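Local coordinates for cortical-lytic enzyme (Bacillus cereus, PDB 4S3J), which acts as an N-acetylglucosaminidase that degrades partially hydrolysed spore cortex peptidoglycan during germination, probably recognising its muramic acid delta-lactam residues, at residues Arg127-Asn130 and Pro131-Tyr135; Leu420-Asn424 and Phe425-Lys429. All blocks are in the same frame, centred on the assembly; numbering follows the deposited sequence.

Contact 1 of 2, residues Arg127-Asn130 and Pro131-Tyr135; sequences RAIN and PFLTY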
ATOM      1  N   ARG A 127      -8.169  12.387   7.306  1.00 21.81           N
ATOM      2  CA  ARG A 127      -7.433  13.502   7.890  1.00 22.20           C
ATOM      3  C   ARG A 127      -6.166  13.036   8.606  1.00 18.01           C
ATOM      4  O   ARG A 127      -5.142  13.737   8.571  1.00 19.96           O
ATOM      5  CB  ARG A 127      -8.314  14.282   8.862  1.00 23.16           C
ATOM      6  CG  ARG A 127      -9.446  15.016   8.202  1.00 29.30           C
ATOM      7  CD  ARG A 127     -10.077  16.038   9.134  1.00 43.56           C
ATOM      8  NE  ARG A 127     -11.114  16.799   8.443  1.00 65.26           N
ATOM      9  CZ  ARG A 127     -12.423  16.575   8.553  1.00 73.10           C
ATOM     10  NH1 ARG A 127     -12.888  15.601   9.329  1.00 74.85           N
ATOM     11  NH2 ARG A 127     -13.276  17.330   7.871  1.00 66.99           N
ATOM     12  N   ALA A 128      -6.245  11.890   9.275  1.00 19.04           N
ATOM     13  CA  ALA A 128      -5.107  11.378  10.027  1.00 20.11           C
ATOM     14  C   ALA A 128      -3.969  10.973   9.094  1.00 22.84           C
ATOM     15  O   ALA A 128      -2.798  11.162   9.412  1.00 19.28           O
ATOM     16  CB  ALA A 128      -5.518  10.186  10.886  1.00 17.09           C
ATOM     17  N   ILE A 129      -4.324  10.442   7.929  1.00 19.87           N
ATOM     18  CA  ILE A 129      -3.343   9.893   6.995  1.00 14.59           C
ATOM     19  C   ILE A 129      -2.791  10.959   6.044  1.00 15.97           C
ATOM     20  O   ILE A 129      -1.653  10.873   5.615  1.00 17.96           O
ATOM     21  CB  ILE A 129      -3.971   8.710   6.217  1.00 16.85           C
ATOM     22  CG1 ILE A 129      -4.061   7.507   7.171  1.00 19.12           C
ATOM     23  CG2 ILE A 129      -3.161   8.356   4.970  1.00 18.91           C
ATOM     24  CD1 ILE A 129      -4.813   6.300   6.620  1.00 17.24           C
ATOM     25  N   ASN A 130      -3.594  11.975   5.750  1.00 21.04           N
ATOM     26  CA  ASN A 130      -3.220  12.996   4.759  1.00 20.93           C
ATOM     27  C   ASN A 130      -1.806  13.600   4.899  1.00 18.71           C
ATOM     28  O   ASN A 130      -1.139  13.856   3.887  1.00 20.40           O
ATOM     29  CB  ASN A 130      -4.242  14.141   4.782  1.00 20.99           C
ATOM     30  CG  ASN A 130      -4.134  15.034   3.563  1.00 20.76           C
ATOM     31  OD1 ASN A 130      -4.067  14.553   2.431  1.00 19.93           O
ATOM     32  ND2 ASN A 130      -4.065  16.339   3.793  1.00 24.18           N
ATOM     33  N   PRO A 131      -1.346  13.865   6.132  1.00 22.30           N
ATOM     34  CA  PRO A 131       0.003  14.433   6.259  1.00 24.61           C
ATOM     35  C   PRO A 131       1.101  13.534   5.685  1.00 23.58           C
ATOM     36  O   PRO A 131       2.148  14.037   5.282  1.00 27.82           O
ATOM     37  CB  PRO A 131       0.174  14.584   7.772  1.00 23.31           C
ATOM     38  CG  PRO A 131      -1.172  14.627   8.320  1.00 27.79           C
ATOM     39  CD  PRO A 131      -2.028  13.780   7.433  1.00 24.74           C
ATOM     40  N   PHE A 132       0.835  12.230   5.617  1.00 18.12           N
ATOM     41  CA  PHE A 132       1.798  11.247   5.131  1.00 20.66           C
ATOM     42  C   PHE A 132       1.731  11.020   3.614  1.00 18.69           C
ATOM     43  O   PHE A 132       2.436  10.140   3.100  1.00 18.68           O
ATOM     44  CB  PHE A 132       1.576   9.880   5.819  1.00 16.38           C
ATOM     45  CG  PHE A 132       1.664   9.899   7.317  1.00 17.93           C
ATOM     46  CD1 PHE A 132       0.542  10.132   8.098  1.00 18.59           C
ATOM     47  CD2 PHE A 132       2.868   9.623   7.939  1.00 22.61           C
ATOM     48  CE1 PHE A 132       0.630  10.123   9.475  1.00 24.11           C
ATOM     49  CE2 PHE A 132       2.960   9.614   9.317  1.00 21.26           C
ATOM     50  CZ  PHE A 132       1.837   9.868  10.083  1.00 32.99           C
ATOM     51  N   LEU A 133       0.912  11.805   2.902  1.00 17.78           N
ATOM     52  CA  LEU A 133       0.612  11.546   1.491  1.00 16.15           C
ATOM     53  C   LEU A 133       1.154  12.567   0.496  1.00 17.41           C
ATOM     54  O   LEU A 133       1.063  13.784   0.705  1.00 20.09           O
ATOM     55  CB  LEU A 133      -0.894  11.490   1.279  1.00 15.85           C
ATOM     56  CG  LEU A 133      -1.657  10.440   2.065  1.00 16.09           C
ATOM     57  CD1 LEU A 133      -3.124  10.528   1.625  1.00 17.57           C
ATOM     58  CD2 LEU A 133      -1.097   9.056   1.838  1.00 15.92           C
ATOM     59  N   THR A 134       1.671  12.071  -0.622  1.00 18.49           N
ATOM     60  CA  THR A 134       1.932  12.941  -1.761  1.00 18.77           C
ATOM     61  C   THR A 134       0.622  13.183  -2.513  1.00 18.53           C
ATOM     62  O   THR A 134       0.331  14.310  -2.966  1.00 18.68           O
ATOM     63  CB  THR A 134       2.978  12.339  -2.729  1.00 18.70           C
ATOM     64  OG1 THR A 134       4.135  11.900  -1.998  1.00 20.51           O
ATOM     65  CG2 THR A 134       3.381  13.373  -3.778  1.00 18.43           C
ATOM     66  N   TYR A 135      -0.155  12.103  -2.637  1.00 18.20           N
ATOM     67  CA  TYR A 135      -1.421  12.103  -3.360  1.00 17.71           C
ATOM     68  C   TYR A 135      -2.533  11.434  -2.561  1.00 19.23           C
ATOM     69  O   TYR A 135      -2.281  10.440  -1.896  1.00 17.74           O
ATOM     70  CB  TYR A 135      -1.279  11.354  -4.684  1.00 19.02           C
ATOM     71  CG  TYR A 135      -0.285  11.912  -5.661  1.00 17.92           C
ATOM     72  CD1 TYR A 135      -0.658  12.901  -6.537  1.00 20.18           C
ATOM     73  CD2 TYR A 135       1.014  11.426  -5.716  1.00 18.96           C
ATOM     74  CE1 TYR A 135       0.230  13.413  -7.437  1.00 24.16           C
ATOM     75  CE2 TYR A 135       1.920  11.929  -6.624  1.00 23.81           C
ATOM     76  CZ  TYR A 135       1.515  12.926  -7.480  1.00 26.82           C
ATOM     77  OH  TYR A 135       2.386  13.468  -8.408  1.00 32.82           O
TER
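Phe-132 turns back against the carbonyls of Ala-128 and Ile-129, and two i to i+3 backbone bonds measure how the chain leaves helix 120-129. Phe-132 N donates to Ile-129 O at 2.8 Å. Leu-133 N then reaches Asn-130 O at 3.1 Å. This is the 3-10 pattern, and Pro-131, which has no N-H to give, sits within it; its CD lies 3.3 Å from Arg-127 O, where a helical donor would otherwise be expected.

The Phe-132 side chain can be followed outward. Its CB passes 3.4 Å from Ile-129 O, CG lies 3.9 Å from that atom, and CD1 meets the same oxygen while also nearing Ala-128 O. CE1 continues to Ala-128 O at 3.6 Å, which places both carbonyl oxygens at the ring edge, in its plane. The CD2 side of the ring turns instead to Val-422 of helix 415-424. The first torsion, chi1 -58°, sets CG beside the backbone N and thereby swings the ring back toward these two carbonyls. Leu-133 supplies the apolar part: its CD2 lies 3.8 Å from CG2 of Ile-129, the branch anti to the backbone N, and the two side chains meet at a slant.

The buried amide of Asn-130 is held from elsewhere, OD1 being hydrogen-bonded to Thr-167 OG1. Beyond the turn the chain enters strand 135-143, parallel to strand 104-111. Helix 415-424 packs alongside, with Trp-418 against Ile-129 and Leu-133.

Contact 2 of 2, residues Leu420-Asn424 and Phe425-Lys429; sequences LLVEN and FTITK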
ATOM      1  N   LEU A 420       6.336   4.102  10.232  1.00 13.57           N
ATOM      2  CA  LEU A 420       7.507   3.541   9.575  1.00 16.46           C
ATOM      3  C   LEU A 420       7.767   4.213   8.228  1.00 15.07           C
ATOM      4  O   LEU A 420       8.909   4.341   7.808  1.00 15.49           O
ATOM      5  CB  LEU A 420       7.359   2.031   9.410  1.00 15.26           C
ATOM      6  CG  LEU A 420       7.512   1.232  10.707  1.00 17.71           C
ATOM      7  CD1 LEU A 420       7.094  -0.200  10.446  1.00 27.97           C
ATOM      8  CD2 LEU A 420       8.920   1.319  11.245  1.00 25.65           C
ATOM      9  N   LEU A 421       6.707   4.647   7.543  1.00 12.04           N
ATOM     10  CA  LEU A 421       6.883   5.332   6.273  1.00 14.87           C
ATOM     11  C   LEU A 421       7.757   6.576   6.465  1.00 15.44           C
ATOM     12  O   LEU A 421       8.702   6.799   5.685  1.00 16.74           O
ATOM     13  CB  LEU A 421       5.521   5.720   5.677  1.00 15.68           C
ATOM     14  CG  LEU A 421       5.572   6.349   4.279  1.00 21.06           C
ATOM     15  CD1 LEU A 421       6.001   5.338   3.197  1.00 15.68           C
ATOM     16  CD2 LEU A 421       4.233   6.957   3.950  1.00 18.23           C
ATOM     17  N   VAL A 422       7.433   7.388   7.472  1.00 17.83           N
ATOM     18  CA  VAL A 422       8.197   8.622   7.731  1.00 22.11           C
ATOM     19  C   VAL A 422       9.565   8.357   8.368  1.00 22.40           C
ATOM     20  O   VAL A 422      10.488   9.177   8.217  1.00 21.05           O
ATOM     21  CB  VAL A 422       7.427   9.624   8.634  1.00 29.90           C
ATOM     22  CG1 VAL A 422       6.149  10.045   7.977  1.00 57.79           C
ATOM     23  CG2 VAL A 422       7.140   9.059   9.983  1.00 28.34           C
ATOM     24  N   GLU A 423       9.727   7.229   9.058  1.00 18.49           N
ATOM     25  CA  GLU A 423      11.035   6.876   9.598  1.00 17.66           C
ATOM     26  C   GLU A 423      11.984   6.463   8.478  1.00 18.75           C
ATOM     27  O   GLU A 423      13.176   6.771   8.505  1.00 21.19           O
ATOM     28  CB  GLU A 423      10.915   5.733  10.604  1.00 20.95           C
ATOM     29  CG  GLU A 423      10.272   6.134  11.918  1.00 28.72           C
ATOM     30  CD  GLU A 423      11.128   7.086  12.749  1.00 27.55           C
ATOM     31  OE1 GLU A 423      12.372   6.922  12.793  1.00 28.80           O
ATOM     32  OE2 GLU A 423      10.549   8.005  13.353  1.00 28.96           O
ATOM     33  N   ASN A 424      11.429   5.822   7.458  1.00 14.88           N
ATOM     34  CA  ASN A 424      12.244   5.247   6.386  1.00 15.62           C
ATOM     35  C   ASN A 424      12.617   6.196   5.279  1.00 20.46           C
ATOM     36  O   ASN A 424      13.659   6.033   4.666  1.00 20.41           O
ATOM     37  CB  ASN A 424      11.506   4.068   5.749  1.00 14.40           C
ATOM     38  CG  ASN A 424      11.795   2.756   6.438  1.00 19.20           C
ATOM     39  OD1 ASN A 424      12.685   2.014   6.032  1.00 17.67           O
ATOM     40  ND2 ASN A 424      11.022   2.442   7.477  1.00 17.24           N
ATOM     41  N   PHE A 425      11.723   7.145   5.015  1.00 16.69           N
ATOM     42  CA  PHE A 425      11.762   7.999   3.844  1.00 18.70           C
ATOM     43  C   PHE A 425      11.450   9.445   4.157  1.00 17.84           C
ATOM     44  O   PHE A 425      10.757   9.758   5.124  1.00 19.60           O
ATOM     45  CB  PHE A 425      10.725   7.555   2.796  1.00 20.70           C
ATOM     46  CG  PHE A 425      10.877   6.136   2.300  1.00 18.36           C
ATOM     47  CD1 PHE A 425      11.917   5.782   1.461  1.00 21.71           C
ATOM     48  CD2 PHE A 425       9.937   5.167   2.643  1.00 16.21           C
ATOM     49  CE1 PHE A 425      12.036   4.491   0.994  1.00 24.97           C
ATOM     50  CE2 PHE A 425      10.047   3.879   2.162  1.00 18.88           C
ATOM     51  CZ  PHE A 425      11.091   3.540   1.344  1.00 20.19           C
ATOM     52  N   THR A 426      11.899  10.328   3.267  1.00 19.83           N
ATOM     53  CA  THR A 426      11.376  11.676   3.214  1.00 20.12           C
ATOM     54  C   THR A 426      10.172  11.666   2.291  1.00 22.91           C
ATOM     55  O   THR A 426      10.286  11.264   1.152  1.00 28.11           O
ATOM     56  CB  THR A 426      12.430  12.658   2.697  1.00 26.76           C
ATOM     57  OG1 THR A 426      13.523  12.683   3.620  1.00 27.22           O
ATOM     58  CG2 THR A 426      11.862  14.031   2.571  1.00 30.00           C
ATOM     59  N   ILE A 427       9.005  12.024   2.804  1.00 20.02           N
ATOM     60  CA  ILE A 427       7.782  11.956   1.996  1.00 21.06           C
ATOM     61  C   ILE A 427       7.649  13.243   1.187  1.00 26.42           C
ATOM     62  O   ILE A 427       7.558  14.335   1.741  1.00 24.19           O
ATOM     63  CB  ILE A 427       6.541  11.733   2.880  1.00 21.48           C
ATOM     64  CG1 ILE A 427       6.696  10.404   3.639  1.00 20.49           C
ATOM     65  CG2 ILE A 427       5.266  11.782   2.063  1.00 23.68           C
ATOM     66  CD1 ILE A 427       5.683  10.194   4.685  1.00 26.79           C
ATOM     67  N   THR A 428       7.620  13.096  -0.130  1.00 23.27           N
ATOM     68  CA  THR A 428       7.511  14.226  -1.034  1.00 24.50           C
ATOM     69  C   THR A 428       6.156  14.902  -0.911  1.00 22.91           C
ATOM     70  O   THR A 428       5.118  14.237  -0.959  1.00 20.69           O
ATOM     71  CB  THR A 428       7.723  13.764  -2.469  1.00 23.04           C
ATOM     72  OG1 THR A 428       9.049  13.247  -2.609  1.00 25.63           O
ATOM     73  CG2 THR A 428       7.514  14.907  -3.472  1.00 28.22           C
ATOM     74  N   LYS A 429       6.174  16.219  -0.740  1.00 24.65           N
ATOM     75  CA  LYS A 429       4.962  17.027  -0.775  1.00 24.90           C
ATOM     76  C   LYS A 429       5.099  18.026  -1.917  1.00 24.43           C
ATOM     77  O   LYS A 429       6.088  18.754  -1.992  1.00 29.99           O
ATOM     78  CB  LYS A 429       4.729  17.755   0.544  1.00 28.83           C
ATOM     79  CG  LYS A 429       4.393  16.846   1.717  1.00 33.64           C
ATOM     80  CD  LYS A 429       3.009  16.235   1.554  1.00 33.50           C
ATOM     81  CE  LYS A 429       2.214  16.281   2.839  1.00 35.16           C
ATOM     82  NZ  LYS A 429       0.844  15.754   2.666  1.00 24.40           N
TER
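Phe-425 N keeps a last i to i+4 bond to Leu-421 O, weak at 3.1 Å and 135°, and the chain departs from helical geometry at Phe-425. Its ring is placed against the helix end: CB of Asn-424 stands over one face, 4.0 Å from the ring centroid and 27° off the normal, a CH-pi contact, whereas Leu-421 O lies at the ring edge.

Ile-427 points back toward the helix and ends between two side chains. Its CD1 meets Leu-421 CD2 at 3.6 Å, those side chains lying roughly perpendicular, and Val-422 CG1 at 3.3 Å, closer than two methyl groups normally sit. Leu-421 divides its branches, with CD1 4.0 Å from Phe-425 CD2.

Within the helix, Asn-424 ND2 donates to Leu-420 O at 2.9 Å, nearly straight. Asn-424 N approaches that oxygen from the opposite face, so two donors grip it; OD1 is taken by Lys-398 and Gln-391. Strand 426-427 then continues in parallel with strand 104-111, a helix-to-strand connection whose short strand pairs with the beginning of strand 104-111 in the TIM barrel of a family 18 glycosyl hydrolase.

How the contacts relate
Contact 1 precedes contact 2 along the chain, yet their centres lie only about 11 Å apart. Each marks a helix exit: helix 120-129 leads into strand 135-143, and helix 415-424 into strand 426-427. Both strands pair in parallel with strand 104-111, which is therefore their common neighbour. The two meet directly: Thr-134 OG1 is 2.7 Å from Thr-428 O, and Lys-429 NZ is 2.8 Å from Leu-133 O, both probable hydrogen bonds. These links tie the C-terminal end of the chain to an early helix-strand connection of the TIM barrel, away from the probable proton donor Glu-220.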